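Local structure of phosphoribosylformylglycinamidine cyclo-ligase (Thermus thermophilus HB8, 5AVM) at residues Ala96-Phe101 with His129-Leu134; Leu102-Ala107 with Gly135-Glu140. The protein probably catalyses the ATP-dependent ring closure of formylglycinamidine ribonucleotide to 5-aminoimidazole ribonucleotide in de novo purine biosynthesis. All coordinates share one frame; numbering follows the deposited sequence.

Interaction 1 of 2, residues Ala96-Phe101 with His129-Leu134; sequences AEPLFF and HGIPLL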
# COMPACT_ATOMS: atom_id res chain seq x y z
N ALA B 96 13.51 7.79 -11.67
CA ALA B 96 12.40 8.72 -11.55
C ALA B 96 12.42 9.72 -10.40
O ALA B 96 13.16 9.55 -9.43
CB ALA B 96 11.09 7.94 -11.52
N GLU B 97 11.60 10.75 -10.54
CA GLU B 97 11.42 11.80 -9.53
C GLU B 97 10.03 11.60 -8.92
O GLU B 97 9.10 11.16 -9.60
CB GLU B 97 11.47 13.20 -10.16
CG GLU B 97 12.81 13.61 -10.70
CD GLU B 97 13.02 15.10 -10.60
OE1 GLU B 97 13.33 15.58 -9.48
OE2 GLU B 97 12.85 15.80 -11.63
N PRO B 98 9.88 11.92 -7.63
CA PRO B 98 8.58 11.74 -6.97
C PRO B 98 7.49 12.72 -7.40
O PRO B 98 7.77 13.89 -7.65
CB PRO B 98 8.93 11.87 -5.48
CG PRO B 98 10.06 12.85 -5.50
CD PRO B 98 10.89 12.39 -6.67
N LEU B 99 6.25 12.22 -7.48
CA LEU B 99 5.09 13.04 -7.84
C LEU B 99 4.14 13.23 -6.64
O LEU B 99 3.55 14.30 -6.48
CB LEU B 99 4.31 12.41 -9.01
CG LEU B 99 4.81 12.61 -10.44
CD1 LEU B 99 3.92 11.82 -11.40
CD2 LEU B 99 4.80 14.09 -10.79
N PHE B 100 3.99 12.20 -5.82
CA PHE B 100 3.13 12.28 -4.64
C PHE B 100 3.16 10.98 -3.83
O PHE B 100 3.47 9.92 -4.37
CB PHE B 100 1.69 12.65 -5.04
CG PHE B 100 1.05 11.69 -6.00
CD1 PHE B 100 0.54 10.47 -5.56
CD2 PHE B 100 0.92 12.02 -7.35
CE1 PHE B 100 -0.10 9.60 -6.44
CE2 PHE B 100 0.29 11.15 -8.25
CZ PHE B 100 -0.22 9.94 -7.79
N PHE B 101 2.84 11.09 -2.55
CA PHE B 101 2.85 9.95 -1.62
C PHE B 101 1.50 9.80 -0.90
O PHE B 101 0.75 10.76 -0.76
CB PHE B 101 3.98 10.19 -0.59
CG PHE B 101 4.06 9.16 0.51
CD1 PHE B 101 4.62 7.91 0.28
CD2 PHE B 101 3.59 9.45 1.79
CE1 PHE B 101 4.72 6.97 1.30
CE2 PHE B 101 3.68 8.52 2.81
CZ PHE B 101 4.24 7.27 2.57
N HIS B 129 10.72 17.11 1.08
CA HIS B 129 11.15 16.81 -0.28
C HIS B 129 10.27 17.50 -1.31
O HIS B 129 10.47 17.32 -2.51
CB HIS B 129 11.11 15.31 -0.52
CG HIS B 129 12.10 14.54 0.31
ND1 HIS B 129 13.46 14.68 0.15
CD2 HIS B 129 11.93 13.62 1.28
CE1 HIS B 129 14.09 13.88 0.99
NE2 HIS B 129 13.18 13.22 1.69
N GLY B 130 9.32 18.30 -0.85
CA GLY B 130 8.42 18.99 -1.76
C GLY B 130 7.48 18.03 -2.47
O GLY B 130 6.99 18.32 -3.56
N ILE B 131 7.24 16.89 -1.85
CA ILE B 131 6.37 15.88 -2.42
C ILE B 131 4.96 16.02 -1.86
O ILE B 131 4.76 16.00 -0.64
CB ILE B 131 6.90 14.46 -2.09
CG1 ILE B 131 8.32 14.29 -2.62
CG2 ILE B 131 5.99 13.39 -2.69
CD1 ILE B 131 9.02 13.06 -2.11
N PRO B 132 3.96 16.20 -2.74
CA PRO B 132 2.57 16.33 -2.31
C PRO B 132 2.14 15.09 -1.53
O PRO B 132 2.41 13.97 -1.96
CB PRO B 132 1.81 16.47 -3.62
CG PRO B 132 2.79 17.17 -4.50
CD PRO B 132 4.08 16.46 -4.19
N LEU B 133 1.47 15.28 -0.40
CA LEU B 133 1.00 14.15 0.39
C LEU B 133 -0.52 13.98 0.18
O LEU B 133 -1.29 14.93 0.38
CB LEU B 133 1.30 14.37 1.88
CG LEU B 133 0.77 13.37 2.91
CD1 LEU B 133 1.21 11.95 2.56
CD2 LEU B 133 1.28 13.74 4.29
N LEU B 134 -0.92 12.78 -0.24
CA LEU B 134 -2.33 12.48 -0.47
C LEU B 134 -3.02 11.84 0.75
O LEU B 134 -2.36 11.39 1.69
CB LEU B 134 -2.47 11.54 -1.68
CG LEU B 134 -2.67 12.20 -3.05
CD1 LEU B 134 -1.68 13.33 -3.26
CD2 LEU B 134 -2.55 11.16 -4.15
O HOH W 1 7.36 16.28 -6.23

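Interaction 2 of 2, residues Leu102-Ala107 with Gly135-Glu140; sequences LDYLAA and GGETAE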
# COMPACT_ATOMS: atom_id res chain seq x y z
N LEU B 102 1.19 8.58 -0.48
CA LEU B 102 -0.02 8.31 0.30
C LEU B 102 0.28 7.03 1.09
O LEU B 102 1.04 6.18 0.63
CB LEU B 102 -1.27 8.16 -0.59
CG LEU B 102 -1.55 7.05 -1.59
CD1 LEU B 102 -3.03 7.10 -1.92
CD2 LEU B 102 -0.72 7.21 -2.86
N ASP B 103 -0.32 6.91 2.28
CA ASP B 103 -0.02 5.77 3.15
C ASP B 103 -1.16 4.96 3.76
O ASP B 103 -2.30 5.43 3.83
CB ASP B 103 0.88 6.25 4.28
CG ASP B 103 0.33 7.50 4.96
OD1 ASP B 103 -0.84 7.48 5.39
OD2 ASP B 103 1.08 8.50 5.06
N TYR B 104 -0.83 3.76 4.24
CA TYR B 104 -1.78 2.86 4.87
C TYR B 104 -1.27 2.38 6.23
O TYR B 104 -0.49 1.43 6.29
CB TYR B 104 -2.00 1.63 4.01
CG TYR B 104 -3.22 0.83 4.41
CD1 TYR B 104 -4.50 1.31 4.11
CD2 TYR B 104 -3.11 -0.39 5.06
CE1 TYR B 104 -5.64 0.59 4.46
CE2 TYR B 104 -4.24 -1.13 5.42
CZ TYR B 104 -5.51 -0.63 5.11
OH TYR B 104 -6.65 -1.34 5.44
N LEU B 105 -1.71 3.02 7.31
CA LEU B 105 -1.27 2.65 8.66
C LEU B 105 -2.21 1.64 9.32
O LEU B 105 -3.42 1.86 9.35
CB LEU B 105 -1.13 3.90 9.54
CG LEU B 105 0.11 4.78 9.35
CD1 LEU B 105 0.46 4.93 7.88
CD2 LEU B 105 -0.14 6.16 9.98
N ALA B 106 -1.67 0.55 9.84
CA ALA B 106 -2.49 -0.48 10.49
C ALA B 106 -1.88 -0.91 11.83
O ALA B 106 -0.68 -1.16 11.93
CB ALA B 106 -2.64 -1.69 9.57
N ALA B 107 -2.71 -1.01 12.86
CA ALA B 107 -2.23 -1.38 14.18
C ALA B 107 -3.24 -2.18 14.97
O ALA B 107 -4.41 -2.25 14.61
CB ALA B 107 -1.88 -0.13 14.95
N GLY B 135 -4.34 11.82 0.75
CA GLY B 135 -5.05 11.22 1.86
C GLY B 135 -4.74 9.73 1.95
O GLY B 135 -5.04 8.96 1.03
N GLY B 136 -4.13 9.32 3.06
CA GLY B 136 -3.81 7.92 3.25
C GLY B 136 -4.88 7.26 4.09
O GLY B 136 -5.78 7.95 4.60
N GLU B 137 -4.81 5.94 4.25
CA GLU B 137 -5.81 5.23 5.04
C GLU B 137 -5.30 4.74 6.38
O GLU B 137 -4.14 4.94 6.75
CB GLU B 137 -6.39 4.05 4.26
CG GLU B 137 -7.26 4.46 3.07
CD GLU B 137 -8.26 5.56 3.41
OE1 GLU B 137 -8.87 5.49 4.51
OE2 GLU B 137 -8.43 6.49 2.58
N THR B 138 -6.20 4.08 7.11
CA THR B 138 -5.91 3.57 8.43
C THR B 138 -6.72 2.29 8.65
O THR B 138 -7.82 2.15 8.12
CB THR B 138 -6.29 4.64 9.49
OG1 THR B 138 -5.40 4.56 10.61
CG2 THR B 138 -7.72 4.45 9.98
N ALA B 139 -6.17 1.35 9.41
CA ALA B 139 -6.85 0.10 9.70
C ALA B 139 -6.54 -0.35 11.12
O ALA B 139 -5.39 -0.32 11.56
CB ALA B 139 -6.42 -0.96 8.72
N GLU B 140 -7.59 -0.76 11.83
CA GLU B 140 -7.46 -1.23 13.20
C GLU B 140 -7.97 -2.67 13.24
O GLU B 140 -9.16 -2.93 13.11
CB GLU B 140 -8.26 -0.33 14.15
CG GLU B 140 -8.23 -0.78 15.60
CD GLU B 140 -8.69 0.29 16.56
OE1 GLU B 140 -7.92 1.25 16.80
OE2 GLU B 140 -9.83 0.19 17.07

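Interaction 1 of 2, residues Ala96-Phe101 with His129-Leu134
Ile131 and Pro98 meet at the apolar centre, their side chains crossing at about a right angle. The terminal CD1 of Ile131 rests on the CB-CG side of the proline ring, 3.6 Å from Pro98 CG. The same isoleucine turns its other branch to the strand backbone: CG2, anti to the backbone N, lies 3.6 Å from Phe100 CA, so one residue spans both proline and phenylalanine. Beyond it the two phenylalanines diverge. The ring of Phe100 is met obliquely by Leu134, whose CD2 sits 3.5 Å from Phe100 CD1, and Ala58 of the second subunit packs on both of these side chains. Phe101, with CG anti to its backbone N (chi1 175°), runs alongside Leu133 in the same direction; Leu133 CD1 touches the ring edge at CD2, while Leu122 and Cys126 of helix 112-129 also pack on that ring.

The polar edge is almost all backbone. Phe101 N donates to Pro132 O over 3.0 Å, and Leu134 N returns a nearly straight bond (172°) to Phe101 O at 2.7 Å, so Phe101 is gripped through both its N-H and its carbonyl. Farther out, a water donates to Pro98 O at 2.8 Å and reaches Gly130 O only weakly.

Gly130, with positive phi, is the C-prime residue of the Schellman motif that ends helix 112-129. From there the chain comes back beside strand 97-107 through a single bridge, Phe101 with Leu133: the return leg of a beta-alpha-beta crossover in the N-terminal domain of AIR synthase.

Interaction 2 of 2, residues Leu102-Ala107 with Gly135-Glu140
Tyr104 reaches across to Glu137 and Ala139 in the parallel pair that closes the beta-alpha-beta unit of strand 97-107, helix 112-129 and strand 137-140. With CG anti to the backbone N (chi1 -165°), the tyrosine ring extends toward the other strand and is approached obliquely by two side chains. Near the base of the ring, Glu137 CB comes to 3.3 Å from Tyr104 CD1. The glutamate then bends at chi2 and carries its carboxylate away, the plane of that group turned 52° from the ring. At the far end the methyl of Ala139 comes obliquely to the phenol tip, its CB 3.3 Å from Tyr104 OH and 3.7 Å from Tyr104 CZ. Ala106 joins on the same face of the sheet, its CB 3.9 Å from Ala139 CB.

The other face carries Leu105, Thr138, Ala107 and Glu140. Here the side chains stand farther apart, and Trp150 of strand 150-161 packs on both Leu105 and Ala107. Glu140 turns its OE1 to Leu110 N.

Four backbone bonds alternate between the strands, whose directions differ by 13°. Glu137 N gives to Asp103 O and Ala139 N to Leu105 O; in return Leu105 N reaches Glu137 O from well above the carbonyl plane, and Ala107 N goes to Ala139 O. Thr60 of the second subunit adds a hydrogen bond to Asp103 O through its OG1, so this carbonyl accepts from both subunits. Next to it the chains come close at Gly136, and Asp103, with its CG between the backbone N and the carbonyl carbon, brings OD1 to 3.7 Å from Gly136 CA.

How the interactions relate
Both contacts join strand 97-107 to the chain returning from helix 112-129, interaction 1 along its first half and interaction 2 along its second. They meet where Leu134 CB packs 3.7 Å from Leu102 CB. Each is partly buried, with the residues of strand 97-107 mostly more enclosed than the returning chain, which forms the outermost strand of this sheet within the chain. In interaction 1 the returning chain makes just a single bridge to the strand and relies on aliphatic and aromatic packing, fastened by two backbone bonds; interaction 2 is true parallel sheet, with four. The second subunit packs on both, but in interaction 2 a threonine hydroxyl also bonds to Asp103 O.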